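Local coordinates for protein CurD (Moorea producens 3L, PDB 5KP7) that probably acts as a hydroxymethylglutaryl-CoA synthase-like acyltransferase of the thiolase-like superfamily and binds 4'-phosphopantetheine, at residues L410-Q413 / V418-K421. The protein carries 3 engineered substitutions. Residues are numbered along the deposited sequence; the frame is centred on the assembly and turned at random.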
ATOM      1  N   LEU A 410      13.299 -24.849   8.808  1.00 23.94           N
ATOM      2  CA  LEU A 410      11.842 -24.818   8.646  1.00 24.42           C
ATOM      3  C   LEU A 410      11.225 -26.199   8.358  1.00 24.83           C
ATOM      4  O   LEU A 410      11.762 -26.990   7.580  1.00 25.65           O
ATOM      5  CB  LEU A 410      11.418 -23.845   7.538  1.00 24.46           C
ATOM      6  CG  LEU A 410      11.423 -22.338   7.809  1.00 24.52           C
ATOM      7  CD1 LEU A 410      10.519 -22.016   8.964  1.00 25.31           C
ATOM      8  CD2 LEU A 410      12.841 -21.812   8.042  1.00 24.13           C
ATOM      9  N   ASP A 411      10.083 -26.450   8.992  1.00 24.78           N
ATOM     10  CA  ASP A 411       9.217 -27.567   8.649  1.00 25.27           C
ATOM     11  C   ASP A 411       8.209 -27.165   7.567  1.00 25.27           C
ATOM     12  O   ASP A 411       7.198 -26.473   7.837  1.00 25.20           O
ATOM     13  CB  ASP A 411       8.472 -28.075   9.880  1.00 25.74           C
ATOM     14  CG  ASP A 411       7.591 -29.277   9.583  1.00 26.86           C
ATOM     15  OD1 ASP A 411       7.659 -29.846   8.460  1.00 27.01           O
ATOM     16  OD2 ASP A 411       6.794 -29.658  10.494  1.00 27.89           O
ATOM     17  N   TYR A 412       8.478 -27.608   6.357  1.00 25.47           N
ATOM     18  CA  TYR A 412       7.593 -27.352   5.238  1.00 26.23           C
ATOM     19  C   TYR A 412       6.222 -28.006   5.389  1.00 27.49           C
ATOM     20  O   TYR A 412       5.257 -27.568   4.767  1.00 27.99           O
ATOM     21  CB  TYR A 412       8.214 -27.842   3.915  1.00 27.07           C
ATOM     22  CG  TYR A 412       9.480 -27.155   3.437  1.00 26.04           C
ATOM     23  CD1 TYR A 412       9.838 -25.855   3.840  1.00 25.37           C
ATOM     24  CD2 TYR A 412      10.298 -27.790   2.515  1.00 27.16           C
ATOM     25  CE1 TYR A 412      10.978 -25.235   3.348  1.00 24.60           C
ATOM     26  CE2 TYR A 412      11.437 -27.174   2.030  1.00 26.51           C
ATOM     27  CZ  TYR A 412      11.767 -25.907   2.430  1.00 25.62           C
ATOM     28  OH  TYR A 412      12.914 -25.362   1.907  1.00 25.22           O
ATOM     29  N   GLN A 413       6.135 -29.034   6.227  1.00 28.09           N
ATOM     30  CA  GLN A 413       4.883 -29.727   6.464  1.00 29.96           C
ATOM     31  C   GLN A 413       4.134 -29.206   7.682  1.00 29.92           C
ATOM     32  O   GLN A 413       3.264 -29.904   8.219  1.00 30.90           O
ATOM     33  CB  GLN A 413       5.170 -31.236   6.599  1.00 31.74           C
ATOM     34  CG  GLN A 413       5.568 -31.885   5.291  1.00 33.35           C
ATOM     35  CD  GLN A 413       4.523 -31.730   4.205  1.00 35.34           C
ATOM     36  OE1 GLN A 413       4.817 -31.208   3.136  1.00 39.56           O
ATOM     37  NE2 GLN A 413       3.332 -32.159   4.468  1.00 37.26           N
ATOM     38  N   VAL A 418      -1.286 -26.502   2.576  1.00 37.43           N
ATOM     39  CA  VAL A 418      -0.667 -25.305   2.029  1.00 36.71           C
ATOM     40  C   VAL A 418       0.484 -25.742   1.152  1.00 36.26           C
ATOM     41  O   VAL A 418       0.650 -25.211   0.067  1.00 36.57           O
ATOM     42  CB  VAL A 418      -0.156 -24.326   3.112  1.00 35.30           C
ATOM     43  CG1 VAL A 418       0.568 -23.140   2.472  1.00 34.32           C
ATOM     44  CG2 VAL A 418      -1.301 -23.839   3.990  1.00 36.15           C
ATOM     45  N   TRP A 419       1.263 -26.719   1.606  1.00 35.89           N
ATOM     46  CA  TRP A 419       2.407 -27.160   0.832  1.00 36.19           C
ATOM     47  C   TRP A 419       2.001 -27.722  -0.528  1.00 39.24           C
ATOM     48  O   TRP A 419       2.657 -27.442  -1.537  1.00 38.91           O
ATOM     49  CB  TRP A 419       3.241 -28.196   1.597  1.00 35.19           C
ATOM     50  CG  TRP A 419       4.554 -28.420   0.942  1.00 34.25           C
ATOM     51  CD1 TRP A 419       4.926 -29.490   0.199  1.00 35.19           C
ATOM     52  CD2 TRP A 419       5.648 -27.511   0.913  1.00 32.57           C
ATOM     53  NE1 TRP A 419       6.204 -29.341  -0.246  1.00 34.06           N
ATOM     54  CE2 TRP A 419       6.672 -28.123   0.161  1.00 33.06           C
ATOM     55  CE3 TRP A 419       5.875 -26.249   1.473  1.00 31.37           C
ATOM     56  CZ2 TRP A 419       7.903 -27.524  -0.048  1.00 31.83           C
ATOM     57  CZ3 TRP A 419       7.096 -25.646   1.264  1.00 30.38           C
ATOM     58  CH2 TRP A 419       8.097 -26.286   0.508  1.00 30.68           C
ATOM     59  N   LYS A 420       0.913 -28.487  -0.545  1.00 42.41           N
ATOM     60  CA  LYS A 420       0.409 -29.081  -1.789  1.00 46.11           C
ATOM     61  C   LYS A 420       0.123 -28.013  -2.854  1.00 47.35           C
ATOM     62  O   LYS A 420       0.313 -28.277  -4.037  1.00 49.98           O
ATOM     63  CB  LYS A 420      -0.815 -29.972  -1.525  1.00 48.03           C
ATOM     64  CG  LYS A 420      -1.031 -31.025  -2.588  1.00 50.96           C
ATOM     65  CD  LYS A 420      -2.154 -31.969  -2.208  1.00 53.38           C
ATOM     66  CE  LYS A 420      -2.521 -32.872  -3.378  1.00 55.93           C
ATOM     67  NZ  LYS A 420      -3.823 -33.539  -3.151  1.00 58.38           N
ATOM     68  N   LYS A 421      -0.294 -26.816  -2.435  1.00 47.74           N
ATOM     69  CA  LYS A 421      -0.503 -25.675  -3.339  1.00 48.51           C
ATOM     70  C   LYS A 421       0.802 -25.053  -3.881  1.00 48.98           C
ATOM     71  O   LYS A 421       0.806 -24.535  -4.991  1.00 52.69           O
ATOM     72  CB  LYS A 421      -1.313 -24.566  -2.642  1.00 48.10           C
ATOM     73  CG  LYS A 421      -2.784 -24.884  -2.408  1.00 49.89           C
ATOM     74  CD  LYS A 421      -3.586 -24.686  -3.682  1.00 51.12           C
ATOM     75  CE  LYS A 421      -5.027 -24.333  -3.396  1.00 52.45           C
ATOM     76  NZ  LYS A 421      -5.670 -23.927  -4.662  1.00 53.92           N
TER
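An offset aromatic stack between Tyr412 and Trp419 joins the surface loop after strand 408-409 to the short helix 416-422 that follows it, in the C-terminal part of this thiolase-like chain and away from the phosphopantetheine pocket. The phenol and the six-membered ring of the indole lie nearly parallel, their planes 12° apart and their centroids separated by 4.4 Å. The overlap is closest near the root of the Tyr412 ring, where CD2 comes 3.3 Å from Trp419 CH2. Further back, Tyr412 CB lies over the six-membered ring of Trp419 in a CH-pi contact, 3.6 Å from its centroid, so methylene and ring share one indole face. With CG of Trp419 anti to the backbone N (chi1 -168°), the indole reaches out from the helix to the loop. Replacing Trp419 by alanine would remove the indole and is likely to leave that face of the Tyr412 ring without its stacking partner, and the loop less firmly held to the helix. Tyr412 OH is hydrogen-bonded to Glu441 OE1, while Tyr72 meets Trp419 edge-to-face, tying the pair to the rest of the chain. The loop itself is shaped by an Asx turn, in which Gln413 N donates to Asp411 OD1 over 2.8 Å from above the carboxylate plane. Beyond it the Gln413 side chain, bent at chi2, turns its amide 80° to the indole plane and sets OE1 3.4 Å from Trp419 CD1.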